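Local structure of Lmo1340 protein (4NLM) at residues N222-A227 and L268-P273; L244-R249 and N282-F287; G67-E72 and E89-V94; A114-I119 and I149-Y154. The protein is of unknown function but is a surface protein, probably a lipoprotein, built around a YqgU-like beta-propeller domain. All blocks are in the same frame, centred on the assembly; numbering follows the deposited sequence. Where two conformers were deposited one is given.

Interaction 1. Residues N222-A227 and L268-P273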
loop_
_atom_site.group_PDB
_atom_site.type_symbol
_atom_site.label_atom_id
_atom_site.label_comp_id
_atom_site.label_asym_id
_atom_site.label_seq_id
_atom_site.Cartn_x
_atom_site.Cartn_y
_atom_site.Cartn_z
ATOM N N ASN A 222 0.644 -3.231 22.849
ATOM C CA ASN A 222 -0.666 -2.590 22.717
ATOM C C ASN A 222 -0.813 -1.634 21.539
ATOM O O ASN A 222 -1.116 -0.455 21.698
ATOM C CB ASN A 222 -0.983 -1.892 24.033
ATOM C CG ASN A 222 -0.934 -2.832 25.213
ATOM O OD1 ASN A 222 -1.543 -3.914 25.200
ATOM N ND2 ASN A 222 -0.191 -2.448 26.225
ATOM N N ILE A 223 -0.683 -2.197 20.351
ATOM C CA ILE A 223 -0.768 -1.472 19.102
ATOM C C ILE A 223 -1.938 -1.959 18.253
ATOM O O ILE A 223 -2.212 -3.160 18.175
ATOM C CB ILE A 223 0.548 -1.648 18.326
ATOM C CG1 ILE A 223 1.707 -1.027 19.122
ATOM C CG2 ILE A 223 0.454 -1.059 16.930
ATOM C CD1 ILE A 223 1.496 0.399 19.556
HETATM N N MSE A 224 -2.648 -1.029 17.633
HETATM C CA MSE A 224 -3.758 -1.381 16.751
HETATM C C MSE A 224 -3.343 -1.637 15.317
HETATM O O MSE A 224 -3.810 -2.591 14.711
HETATM C CB MSE A 224 -4.787 -0.238 16.798
HETATM C CG MSE A 224 -5.966 -0.458 15.886
HETATM SE SE MSE A 224 -7.045 1.171 15.842
HETATM C CE MSE A 224 -6.757 1.894 17.609
ATOM N N GLN A 225 -2.442 -0.819 14.775
ATOM C CA GLN A 225 -2.085 -0.928 13.375
ATOM C C GLN A 225 -0.638 -0.450 13.284
ATOM O O GLN A 225 -0.226 0.394 14.087
ATOM C CB GLN A 225 -3.010 -0.020 12.542
ATOM C CG GLN A 225 -2.864 -0.185 11.040
ATOM C CD GLN A 225 -3.932 0.580 10.292
ATOM O OE1 GLN A 225 -5.075 0.608 10.726
ATOM N NE2 GLN A 225 -3.593 1.122 9.151
ATOM N N PHE A 226 0.134 -0.915 12.304
ATOM C CA PHE A 226 1.515 -0.468 12.156
ATOM C C PHE A 226 1.871 -0.521 10.693
ATOM O O PHE A 226 1.199 -1.157 9.889
ATOM C CB PHE A 226 2.455 -1.306 12.998
ATOM C CG PHE A 226 2.704 -2.672 12.444
ATOM C CD1 PHE A 226 1.794 -3.691 12.623
ATOM C CD2 PHE A 226 3.865 -2.940 11.747
ATOM C CE1 PHE A 226 2.015 -4.950 12.106
ATOM C CE2 PHE A 226 4.088 -4.184 11.217
ATOM C CZ PHE A 226 3.160 -5.190 11.391
ATOM N N ALA A 227 2.977 0.144 10.367
ATOM C CA ALA A 227 3.506 0.136 9.009
ATOM C C ALA A 227 4.995 0.442 9.101
ATOM O O ALA A 227 5.423 1.087 10.043
ATOM C CB ALA A 227 2.767 1.137 8.105
ATOM N N LEU A 268 -18.184 -1.116 14.387
ATOM C CA LEU A 268 -17.285 -2.214 14.705
ATOM C C LEU A 268 -16.073 -1.861 15.564
ATOM O O LEU A 268 -15.418 -2.762 16.080
ATOM C CB LEU A 268 -16.824 -2.872 13.400
ATOM C CG LEU A 268 -17.961 -3.358 12.480
ATOM C CD1 LEU A 268 -17.405 -4.053 11.240
ATOM C CD2 LEU A 268 -18.913 -4.308 13.197
ATOM N N GLY A 269 -15.801 -0.572 15.754
ATOM C CA GLY A 269 -14.622 -0.136 16.509
ATOM C C GLY A 269 -13.961 1.096 15.902
ATOM O O GLY A 269 -14.584 1.842 15.154
ATOM N N THR A 270 -12.685 1.306 16.221
ATOM C CA THR A 270 -11.960 2.452 15.724
ATOM C C THR A 270 -11.902 2.464 14.207
ATOM O O THR A 270 -11.721 1.432 13.575
ATOM C CB THR A 270 -10.518 2.450 16.282
ATOM O OG1 THR A 270 -10.550 2.529 17.714
ATOM C CG2 THR A 270 -9.731 3.619 15.747
ATOM N N PHE A 271 -12.040 3.656 13.624
ATOM C CA PHE A 271 -11.910 3.846 12.190
ATOM C C PHE A 271 -10.578 4.553 11.936
ATOM O O PHE A 271 -10.293 5.565 12.557
ATOM C CB PHE A 271 -13.050 4.711 11.639
ATOM C CG PHE A 271 -12.937 4.952 10.169
ATOM C CD1 PHE A 271 -13.269 3.957 9.266
ATOM C CD2 PHE A 271 -12.439 6.139 9.688
ATOM C CE1 PHE A 271 -13.146 4.158 7.912
ATOM C CE2 PHE A 271 -12.322 6.351 8.332
ATOM C CZ PHE A 271 -12.667 5.358 7.440
ATOM N N VAL A 272 -9.743 4.032 11.038
ATOM C CA VAL A 272 -8.446 4.651 10.760
ATOM C C VAL A 272 -8.500 5.248 9.361
ATOM O O VAL A 272 -8.678 4.535 8.375
ATOM C CB VAL A 272 -7.319 3.637 10.856
ATOM C CG1 VAL A 272 -5.986 4.320 10.590
ATOM C CG2 VAL A 272 -7.304 2.998 12.238
ATOM N N PRO A 273 -8.329 6.567 9.244
ATOM C CA PRO A 273 -8.320 7.172 7.930
ATOM C C PRO A 273 -7.125 6.718 7.097
ATOM O O PRO A 273 -6.121 6.187 7.629
ATOM C CB PRO A 273 -8.235 8.673 8.229
ATOM C CG PRO A 273 -8.779 8.808 9.604
ATOM C CD PRO A 273 -8.302 7.576 10.308
HETATM O O HOH W 1 -5.276 3.367 7.206
#
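Met224, a selenomethionine, reaches across to Thr270 and Val272, and Gln225 to Val272, within one blade of the YqgU-like beta-propeller. Their common direction follows from a classic beta bulge in which both residues face Ile236 of the neighbouring strand; it lies just beyond the corner where the chain leaves strand 212-223 for the next blade.

The apolar part is carried by the selenium end of Met224. CG stands anti to the backbone N (chi1 178°), which sends the chain toward 268-273, and SE settles 3.6 Å from Thr270 CG2 and 4.0 Å from Val272 CG2. A bend at the last torsion brings CE over the same threonine, near OG1. That hydroxyl is engaged elsewhere, with Glu201 and Arg263, while Lys238 touches both Met224 and Thr270.

Polar contacts are sparse, and no direct hydrogen bond joins the two segments. The extended Gln225 chain crosses Val272 obliquely, with OE1 lying against the isopropyl group, 3.6 Å from Val272 CG2. Its amide nitrogen takes part in a water bridge: the water donates to Pro273 O at 3.0 Å and weakly accepts from Gln225 NE2 at 3.4 Å.

Interaction 2. Residues L244-R249 and N282-F287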
loop_
_atom_site.group_PDB
_atom_site.type_symbol
_atom_site.label_atom_id
_atom_site.label_comp_id
_atom_site.label_asym_id
_atom_site.label_seq_id
_atom_site.Cartn_x
_atom_site.Cartn_y
_atom_site.Cartn_z
ATOM N N LEU A 244 -6.653 9.212 18.389
ATOM C CA LEU A 244 -5.717 8.185 17.935
ATOM C C LEU A 244 -4.317 8.745 18.004
ATOM O O LEU A 244 -4.062 9.899 17.639
ATOM C CB LEU A 244 -5.935 7.739 16.503
ATOM C CG LEU A 244 -7.021 6.718 16.270
ATOM C CD1 LEU A 244 -7.154 6.531 14.774
ATOM C CD2 LEU A 244 -6.706 5.410 16.969
ATOM N N LEU A 245 -3.409 7.902 18.455
ATOM C CA LEU A 245 -1.998 8.252 18.619
ATOM C C LEU A 245 -1.105 7.560 17.592
ATOM O O LEU A 245 -1.077 6.323 17.527
ATOM C CB LEU A 245 -1.577 7.862 20.022
ATOM C CG LEU A 245 -0.082 7.993 20.354
ATOM C CD1 LEU A 245 0.436 9.405 20.201
ATOM C CD2 LEU A 245 0.197 7.472 21.753
ATOM N N TYR A 246 -0.455 8.383 16.779
ATOM C CA TYR A 246 0.494 7.959 15.760
ATOM C C TYR A 246 1.892 8.177 16.303
ATOM O O TYR A 246 2.279 9.318 16.564
ATOM C CB TYR A 246 0.324 8.763 14.476
ATOM C CG TYR A 246 -0.983 8.584 13.742
ATOM C CD1 TYR A 246 -2.173 9.079 14.239
ATOM C CD2 TYR A 246 -1.014 8.011 12.501
ATOM C CE1 TYR A 246 -3.371 8.940 13.549
ATOM C CE2 TYR A 246 -2.205 7.843 11.819
ATOM C CZ TYR A 246 -3.368 8.315 12.330
ATOM O OH TYR A 246 -4.564 8.173 11.651
ATOM N N ASP A 247 2.658 7.098 16.497
ATOM C CA ASP A 247 4.036 7.181 16.962
ATOM C C ASP A 247 4.993 6.781 15.836
ATOM O O ASP A 247 4.708 5.871 15.051
ATOM C CB ASP A 247 4.291 6.288 18.175
ATOM C CG ASP A 247 3.854 6.896 19.484
ATOM O OD1 ASP A 247 3.503 8.075 19.539
ATOM O OD2 ASP A 247 3.928 6.180 20.507
ATOM N N PHE A 248 6.119 7.467 15.791
ATOM C CA PHE A 248 7.160 7.252 14.804
ATOM C C PHE A 248 8.413 6.813 15.535
ATOM O O PHE A 248 8.887 7.499 16.450
ATOM C CB PHE A 248 7.393 8.548 14.031
ATOM C CG PHE A 248 6.149 9.022 13.299
ATOM C CD1 PHE A 248 5.154 9.736 13.950
ATOM C CD2 PHE A 248 5.979 8.718 11.954
ATOM C CE1 PHE A 248 3.983 10.129 13.283
ATOM C CE2 PHE A 248 4.835 9.129 11.285
ATOM C CZ PHE A 248 3.840 9.829 11.947
ATOM N N ARG A 249 8.934 5.664 15.123
ATOM C CA ARG A 249 10.112 5.087 15.735
ATOM C C ARG A 249 11.221 4.815 14.732
ATOM O O ARG A 249 10.936 4.418 13.589
ATOM C CB ARG A 249 9.733 3.753 16.387
ATOM C CG ARG A 249 9.011 3.862 17.708
ATOM C CD ARG A 249 8.681 2.497 18.264
ATOM N NE ARG A 249 8.098 2.535 19.608
ATOM C CZ ARG A 249 6.815 2.753 19.864
ATOM N NH1 ARG A 249 5.973 2.978 18.876
ATOM N NH2 ARG A 249 6.378 2.743 21.115
ATOM N N ASN A 282 10.737 12.498 7.074
ATOM C CA ASN A 282 10.270 13.878 6.895
ATOM C C ASN A 282 8.884 14.112 6.313
ATOM O O ASN A 282 8.455 15.270 6.262
ATOM C CB ASN A 282 11.259 14.641 6.015
ATOM C CG ASN A 282 12.616 14.805 6.645
ATOM O OD1 ASN A 282 13.644 14.367 6.131
ATOM N ND2 ASN A 282 12.614 15.415 7.780
ATOM N N THR A 283 8.221 13.058 5.868
ATOM C CA THR A 283 6.922 13.231 5.222
ATOM C C THR A 283 6.034 12.057 5.552
ATOM O O THR A 283 6.309 10.918 5.181
ATOM C CB THR A 283 7.040 13.369 3.674
ATOM O OG1 THR A 283 7.909 14.464 3.317
ATOM C CG2 THR A 283 5.699 13.597 3.033
ATOM N N PHE A 284 4.963 12.369 6.264
ATOM C CA PHE A 284 3.902 11.415 6.555
ATOM C C PHE A 284 2.586 12.132 6.249
ATOM O O PHE A 284 2.230 13.110 6.888
ATOM C CB PHE A 284 3.929 10.944 7.985
ATOM C CG PHE A 284 2.809 10.009 8.324
ATOM C CD1 PHE A 284 2.815 8.696 7.897
ATOM C CD2 PHE A 284 1.734 10.437 9.063
ATOM C CE1 PHE A 284 1.777 7.828 8.193
ATOM C CE2 PHE A 284 0.691 9.564 9.372
ATOM C CZ PHE A 284 0.711 8.274 8.931
ATOM N N LEU A 285 1.910 11.657 5.224
ATOM C CA LEU A 285 0.619 12.248 4.786
ATOM C C LEU A 285 -0.530 11.412 5.259
ATOM O O LEU A 285 -0.541 10.200 5.069
ATOM C CB LEU A 285 0.567 12.260 3.267
ATOM C CG LEU A 285 1.618 13.077 2.541
ATOM C CD1 LEU A 285 1.665 12.759 1.056
ATOM C CD2 LEU A 285 1.348 14.536 2.750
ATOM N N THR A 286 -1.509 12.058 5.890
ATOM C CA THR A 286 -2.689 11.337 6.364
ATOM C C THR A 286 -3.903 12.236 6.351
ATOM O O THR A 286 -3.800 13.454 6.530
ATOM C CB THR A 286 -2.490 10.810 7.805
ATOM O OG1 THR A 286 -3.596 10.011 8.217
ATOM C CG2 THR A 286 -2.182 11.909 8.795
ATOM N N PHE A 287 -5.062 11.619 6.182
ATOM C CA PHE A 287 -6.313 12.297 6.478
ATOM C C PHE A 287 -6.517 12.300 7.985
ATOM O O PHE A 287 -6.097 11.379 8.718
ATOM C CB PHE A 287 -7.504 11.657 5.719
ATOM C CG PHE A 287 -7.405 11.916 4.280
ATOM C CD1 PHE A 287 -7.826 13.145 3.775
ATOM C CD2 PHE A 287 -6.892 10.983 3.404
ATOM C CE1 PHE A 287 -7.674 13.431 2.449
ATOM C CE2 PHE A 287 -6.750 11.271 2.089
ATOM C CZ PHE A 287 -7.168 12.497 1.596
HETATM O O HOH W 2 -4.260 7.533 9.142
HETATM O O HOH W 3 -6.149 10.462 11.404
#
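Phe248 drives the edge of its ring into the face of Phe284, and this T-shaped pair is the tight end of the contact. Phe248 CZ comes within 3.6 Å of Phe284 CD2, offset toward the rim of the ring beneath it; the centroids are 5.1 Å apart and the planes stand at 76°. Phe284 CG is anti to the backbone N (chi1 177°), which swings the ring across the gap to meet its partner. Tyr246 completes an aromatic cluster less intimately. Its CD2 lies 3.9 Å from Phe284 CE2, the two rings meeting obliquely.

The strands that carry these rings belong to successive blades of the beta-propeller, 244-249 to one and 284-287 to the first strand of the next. They run nearly antiparallel, with axes 11.5 Å apart, too far for backbone pairing, and side chains fill the space between the sheets. Leu234 and Phe275 also pack on Phe284.

Toward Thr286 the dry packing gives way to water, although the site remains buried. Tyr246 OH and Thr286 OG1 do not bond directly; one water sits 2.6 Å from Tyr246 OH, in the plane of the ring, and donates to Thr286 OG1. A second links the same phenol to Phe287 O, donating to this carbonyl at 2.8 Å. Thr286 OG1 itself donates to Phe287 O at 2.9 Å and has a weak hydrogen bond with Tyr274 O.

Interaction 3. Residues G67-E72 and E89-V94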
loop_
_atom_site.group_PDB
_atom_site.type_symbol
_atom_site.label_atom_id
_atom_site.label_comp_id
_atom_site.label_asym_id
_atom_site.label_seq_id
_atom_site.Cartn_x
_atom_site.Cartn_y
_atom_site.Cartn_z
ATOM N N GLY A 67 -11.689 -8.601 -23.056
ATOM C CA GLY A 67 -11.123 -9.661 -22.227
ATOM C C GLY A 67 -9.645 -9.596 -21.976
ATOM O O GLY A 67 -9.110 -10.441 -21.283
ATOM N N VAL A 68 -8.998 -8.587 -22.531
ATOM C CA VAL A 68 -7.585 -8.453 -22.351
ATOM C C VAL A 68 -7.285 -7.282 -21.410
ATOM O O VAL A 68 -7.788 -6.176 -21.626
ATOM C CB VAL A 68 -6.889 -8.183 -23.693
ATOM C CG1 VAL A 68 -5.392 -8.056 -23.480
ATOM C CG2 VAL A 68 -7.160 -9.311 -24.683
ATOM N N THR A 69 -6.515 -7.541 -20.352
ATOM C CA THR A 69 -6.070 -6.486 -19.461
ATOM C C THR A 69 -4.742 -5.996 -19.982
ATOM O O THR A 69 -3.821 -6.794 -20.236
ATOM C CB THR A 69 -5.943 -6.976 -18.018
ATOM O OG1 THR A 69 -7.219 -7.349 -17.505
ATOM C CG2 THR A 69 -5.375 -5.899 -17.131
ATOM N N TYR A 70 -4.643 -4.678 -20.095
ATOM C CA TYR A 70 -3.446 -4.008 -20.541
ATOM C C TYR A 70 -2.799 -3.201 -19.429
ATOM O O TYR A 70 -3.469 -2.482 -18.700
ATOM C CB TYR A 70 -3.741 -3.062 -21.717
ATOM C CG TYR A 70 -4.272 -3.771 -22.935
ATOM C CD1 TYR A 70 -5.630 -3.966 -23.114
ATOM C CD2 TYR A 70 -3.421 -4.243 -23.908
ATOM C CE1 TYR A 70 -6.126 -4.617 -24.223
ATOM C CE2 TYR A 70 -3.914 -4.919 -25.021
ATOM C CZ TYR A 70 -5.266 -5.088 -25.174
ATOM O OH TYR A 70 -5.752 -5.765 -26.278
ATOM N N PHE A 71 -1.476 -3.315 -19.324
ATOM C CA PHE A 71 -0.666 -2.515 -18.406
ATOM C C PHE A 71 0.224 -1.617 -19.241
ATOM O O PHE A 71 0.927 -2.080 -20.131
ATOM C CB PHE A 71 0.157 -3.407 -17.464
ATOM C CG PHE A 71 -0.701 -4.177 -16.527
ATOM C CD1 PHE A 71 -1.171 -3.588 -15.384
ATOM C CD2 PHE A 71 -1.057 -5.481 -16.792
ATOM C CE1 PHE A 71 -1.974 -4.259 -14.516
ATOM C CE2 PHE A 71 -1.882 -6.171 -15.923
ATOM C CZ PHE A 71 -2.347 -5.562 -14.788
ATOM N N GLU A 72 0.154 -0.322 -18.945
ATOM C CA GLU A 72 0.918 0.686 -19.655
ATOM C C GLU A 72 1.586 1.659 -18.689
ATOM O O GLU A 72 1.076 1.904 -17.591
ATOM C CB GLU A 72 -0.022 1.511 -20.569
ATOM C CG GLU A 72 -0.670 0.740 -21.709
ATOM C CD GLU A 72 -1.759 1.527 -22.403
ATOM O OE1 GLU A 72 -2.687 1.940 -21.705
ATOM O OE2 GLU A 72 -1.683 1.698 -23.633
ATOM N N GLU A 89 -5.800 -13.433 -18.370
ATOM C CA GLU A 89 -6.052 -14.011 -17.050
ATOM C C GLU A 89 -6.816 -13.031 -16.147
ATOM O O GLU A 89 -6.744 -11.826 -16.349
ATOM C CB GLU A 89 -4.745 -14.455 -16.403
ATOM C CG GLU A 89 -4.022 -15.522 -17.199
ATOM C CD GLU A 89 -2.852 -16.190 -16.490
ATOM O OE1 GLU A 89 -2.697 -16.044 -15.261
ATOM O OE2 GLU A 89 -2.109 -16.931 -17.182
ATOM N N SER A 90 -7.503 -13.573 -15.145
ATOM C CA SER A 90 -8.241 -12.782 -14.161
ATOM C C SER A 90 -7.243 -12.142 -13.202
ATOM O O SER A 90 -6.398 -12.830 -12.640
ATOM C CB SER A 90 -9.209 -13.691 -13.408
ATOM O OG SER A 90 -9.881 -12.987 -12.389
ATOM N N ILE A 91 -7.312 -10.827 -13.028
ATOM C CA ILE A 91 -6.329 -10.132 -12.199
ATOM C C ILE A 91 -6.735 -10.181 -10.750
ATOM O O ILE A 91 -7.847 -9.764 -10.408
ATOM C CB ILE A 91 -6.211 -8.629 -12.606
ATOM C CG1 ILE A 91 -6.034 -8.440 -14.129
ATOM C CG2 ILE A 91 -5.089 -7.959 -11.853
ATOM C CD1 ILE A 91 -4.818 -9.113 -14.709
ATOM N N SER A 92 -5.860 -10.677 -9.903
ATOM C CA SER A 92 -6.112 -10.728 -8.482
ATOM C C SER A 92 -5.341 -9.632 -7.738
ATOM O O SER A 92 -5.898 -8.984 -6.859
ATOM C CB SER A 92 -5.696 -12.091 -7.960
ATOM O OG SER A 92 -6.322 -13.115 -8.727
ATOM N N GLU A 93 -4.053 -9.465 -8.053
ATOM C CA GLU A 93 -3.245 -8.415 -7.432
ATOM C C GLU A 93 -2.163 -7.945 -8.392
ATOM O O GLU A 93 -1.612 -8.751 -9.139
ATOM C CB GLU A 93 -2.561 -8.929 -6.148
ATOM C CG GLU A 93 -1.548 -7.983 -5.470
ATOM C CD GLU A 93 -2.196 -6.811 -4.735
ATOM O OE1 GLU A 93 -3.426 -6.611 -4.856
ATOM O OE2 GLU A 93 -1.466 -6.066 -4.036
ATOM N N VAL A 94 -1.868 -6.646 -8.339
ATOM C CA VAL A 94 -0.752 -6.047 -9.080
ATOM C C VAL A 94 -0.020 -5.148 -8.128
ATOM O O VAL A 94 -0.646 -4.299 -7.503
ATOM C CB VAL A 94 -1.211 -5.207 -10.279
ATOM C CG1 VAL A 94 -0.033 -4.734 -11.092
ATOM C CG2 VAL A 94 -2.217 -5.954 -11.155
HETATM O O HOH W 4 -7.714 -9.938 -18.081
#
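At an interface between consecutive propeller blades, Thr69 and Phe71 of strand 68-75 meet Ile91 and Val94 of strand 90-96, the first strand of the following sheet. Thr69 and Ile91 approach tip to tip, with Thr69 OG1 3.7 Å from Ile91 CG1. Phe71 uses the outer end of its ring: CZ lies 3.7 Å from Val94 CG2, which approaches obliquely, while Ile91 CD1 sits more distantly at the ring edge, near its plane. Ile91 and Val94 are three residues apart yet both point toward strand 68-72, because a classic beta bulge at Ser92 and Glu93, opposite Tyr106, shifts the alternation of the strand. Beside the apolar patch, a water accepts from Thr69 OG1 and donates to Glu89 O, at 2.7 Å from each, giving the threonine hydroxyl a bridge to the other backbone. The short strand segments are inclined at 46° and exchange no hydrogen bonds; such side-chain packing between splayed, successive sheets is typical of beta-propellers.

Interaction 4. Residues A114-I119 and I149-Y154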
loop_
_atom_site.group_PDB
_atom_site.type_symbol
_atom_site.label_atom_id
_atom_site.label_comp_id
_atom_site.label_asym_id
_atom_site.label_seq_id
_atom_site.Cartn_x
_atom_site.Cartn_y
_atom_site.Cartn_z
ATOM N N ALA A 114 -3.565 -20.639 -10.965
ATOM C CA ALA A 114 -3.150 -19.227 -10.805
ATOM C C ALA A 114 -1.638 -19.188 -10.878
ATOM O O ALA A 114 -0.964 -20.214 -10.754
ATOM C CB ALA A 114 -3.617 -18.655 -9.485
ATOM N N THR A 115 -1.099 -17.982 -11.075
ATOM C CA THR A 115 0.309 -17.788 -11.248
ATOM C C THR A 115 0.667 -16.484 -10.608
ATOM O O THR A 115 -0.080 -15.490 -10.692
ATOM C CB THR A 115 0.644 -17.696 -12.761
ATOM O OG1 THR A 115 0.163 -18.836 -13.483
ATOM C CG2 THR A 115 2.096 -17.566 -12.998
HETATM N N MSE A 116 1.851 -16.466 -9.996
HETATM C CA MSE A 116 2.496 -15.229 -9.559
HETATM C C MSE A 116 3.648 -15.037 -10.504
HETATM O O MSE A 116 4.493 -15.922 -10.632
HETATM C CB MSE A 116 3.064 -15.264 -8.172
HETATM C CG MSE A 116 2.186 -15.573 -7.016
HETATM SE SE MSE A 116 3.349 -15.952 -5.440
HETATM C CE MSE A 116 1.656 -16.314 -4.527
ATOM N N ARG A 117 3.658 -13.904 -11.199
ATOM C CA ARG A 117 4.719 -13.547 -12.123
ATOM C C ARG A 117 5.401 -12.251 -11.747
ATOM O O ARG A 117 4.723 -11.312 -11.298
ATOM C CB ARG A 117 4.184 -13.326 -13.530
ATOM C CG ARG A 117 3.612 -14.551 -14.198
ATOM C CD ARG A 117 3.136 -14.205 -15.594
ATOM N NE ARG A 117 2.624 -15.372 -16.296
ATOM C CZ ARG A 117 1.356 -15.771 -16.263
ATOM N NH1 ARG A 117 0.978 -16.849 -16.940
ATOM N NH2 ARG A 117 0.463 -15.086 -15.560
ATOM N N ILE A 118 6.718 -12.192 -11.950
ATOM C CA ILE A 118 7.453 -10.958 -11.817
ATOM C C ILE A 118 7.765 -10.513 -13.250
ATOM O O ILE A 118 8.346 -11.282 -14.028
ATOM C CB ILE A 118 8.762 -11.135 -11.042
ATOM C CG1 ILE A 118 8.498 -11.780 -9.683
ATOM C CG2 ILE A 118 9.504 -9.803 -10.918
ATOM C CD1 ILE A 118 7.542 -11.042 -8.788
ATOM N N ILE A 119 7.369 -9.289 -13.588
ATOM C CA ILE A 119 7.510 -8.762 -14.924
ATOM C C ILE A 119 8.376 -7.529 -14.910
ATOM O O ILE A 119 8.150 -6.623 -14.104
ATOM C CB ILE A 119 6.134 -8.387 -15.465
ATOM C CG1 ILE A 119 5.263 -9.656 -15.559
ATOM C CG2 ILE A 119 6.213 -7.703 -16.824
ATOM C CD1 ILE A 119 3.783 -9.432 -15.640
ATOM N N ILE A 149 9.613 -11.771 -1.799
ATOM C CA ILE A 149 8.227 -11.389 -1.625
ATOM C C ILE A 149 7.618 -12.370 -0.654
ATOM O O ILE A 149 7.577 -13.597 -0.895
ATOM C CB ILE A 149 7.457 -11.366 -2.949
ATOM C CG1 ILE A 149 8.104 -10.393 -3.935
ATOM C CG2 ILE A 149 6.008 -10.935 -2.728
ATOM C CD1 ILE A 149 7.460 -10.408 -5.305
HETATM N N MSE A 150 7.125 -11.849 0.454
HETATM C CA MSE A 150 6.445 -12.664 1.434
HETATM C C MSE A 150 4.952 -12.549 1.169
HETATM O O MSE A 150 4.461 -11.504 0.741
HETATM C CB MSE A 150 6.814 -12.124 2.817
HETATM C CG MSE A 150 6.026 -12.639 4.009
HETATM SE SE MSE A 150 6.961 -12.027 5.627
HETATM C CE MSE A 150 6.590 -10.085 5.600
ATOM N N PHE A 151 4.189 -13.597 1.427
ATOM C CA PHE A 151 2.765 -13.552 1.220
ATOM C C PHE A 151 2.019 -14.437 2.175
ATOM O O PHE A 151 2.495 -15.503 2.608
ATOM C CB PHE A 151 2.409 -13.830 -0.242
ATOM C CG PHE A 151 2.961 -15.093 -0.788
ATOM C CD1 PHE A 151 2.209 -16.242 -0.719
ATOM C CD2 PHE A 151 4.176 -15.127 -1.432
ATOM C CE1 PHE A 151 2.673 -17.444 -1.205
ATOM C CE2 PHE A 151 4.651 -16.329 -1.942
ATOM C CZ PHE A 151 3.901 -17.478 -1.824
ATOM N N VAL A 152 0.835 -13.932 2.503
ATOM C CA VAL A 152 -0.109 -14.599 3.360
ATOM C C VAL A 152 -1.209 -15.177 2.479
ATOM O O VAL A 152 -1.864 -14.427 1.739
ATOM C CB VAL A 152 -0.700 -13.611 4.382
ATOM C CG1 VAL A 152 -1.657 -14.340 5.316
ATOM C CG2 VAL A 152 0.416 -12.929 5.163
ATOM N N THR A 153 -1.404 -16.489 2.566
ATOM C CA THR A 153 -2.471 -17.165 1.831
ATOM C C THR A 153 -3.536 -17.672 2.784
ATOM O O THR A 153 -3.236 -18.170 3.870
ATOM C CB THR A 153 -1.937 -18.356 1.016
ATOM O OG1 THR A 153 -1.120 -19.194 1.845
ATOM C CG2 THR A 153 -1.120 -17.882 -0.150
ATOM N N TYR A 154 -4.787 -17.514 2.366
ATOM C CA TYR A 154 -5.932 -17.902 3.172
ATOM C C TYR A 154 -6.730 -19.013 2.499
ATOM O O TYR A 154 -6.885 -18.999 1.278
ATOM C CB TYR A 154 -6.896 -16.726 3.328
ATOM C CG TYR A 154 -6.349 -15.545 4.066
ATOM C CD1 TYR A 154 -5.641 -14.554 3.397
ATOM C CD2 TYR A 154 -6.500 -15.429 5.438
ATOM C CE1 TYR A 154 -5.148 -13.457 4.071
ATOM C CE2 TYR A 154 -5.991 -14.337 6.126
ATOM C CZ TYR A 154 -5.331 -13.351 5.433
ATOM O OH TYR A 154 -4.823 -12.260 6.097
#
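This is a buried, wholly apolar contact between two adjacent propeller blades, joining strand 114-120, the third strand of one four-stranded antiparallel sheet, to strand 148-155 in the next. Met116, a selenomethionine, lays its end over one face of the Phe151 ring. CE makes a CH-pi contact, 3.7 Å from the ring centroid and only 12° off the normal, so the methyl stands almost directly above the centre. SE follows at 4.1 Å from the same centroid, still over the face, which makes this a Met-aromatic contact as well. Beyond CG the Met116 chain is extended, reaching straight across to the ring. Phe151 holds CG between the backbone N and the carbonyl carbon (chi1 54°), which places the ring in the path of the selenomethionine, while chi2 of 92° sets the rotation that offers a face.

A second, narrower touch flanks the first. Ile118 and Ile149 point at each other and meet through their terminal methyls, with the two CD1 atoms 3.5 Å apart, a close approach for methyl carbons.

Strands of both sheets flank the contact, and Tyr167 of a loop touches Ile118. Arg130, on the edge strand 126-132, touches both Met116 and Phe151; Tyr106 of strand 102-108 packs on Met116 within its own sheet, and Glu163 and Trp165 of strand 159-166 pack against Phe151.

How the interactions relate
From the N terminus, interaction 3 closes first, bringing 89-94 back to 67-72, and interaction 4 follows in series, returning 149-154 to 114-119. Both reach the sheet that runs from strand 90-96 to strand 126-132, where, in the conformer given, a salt bridge between Glu89 OE2 and Arg117 NH1 connects them. Together they tie three consecutive blades. Further along, interactions 1 and 2 cross: 244-249 lies inside the loop closed by 222-227 and 268-273, whereas its partner 282-287 lies beyond it. Interaction 1 spans one blade and interaction 2 joins that blade to the next; they touch where Pro273 packs on Phe287 O. Interactions 2 and 3 lie on opposite sides of the chain's centre, their centres about 33 Å apart.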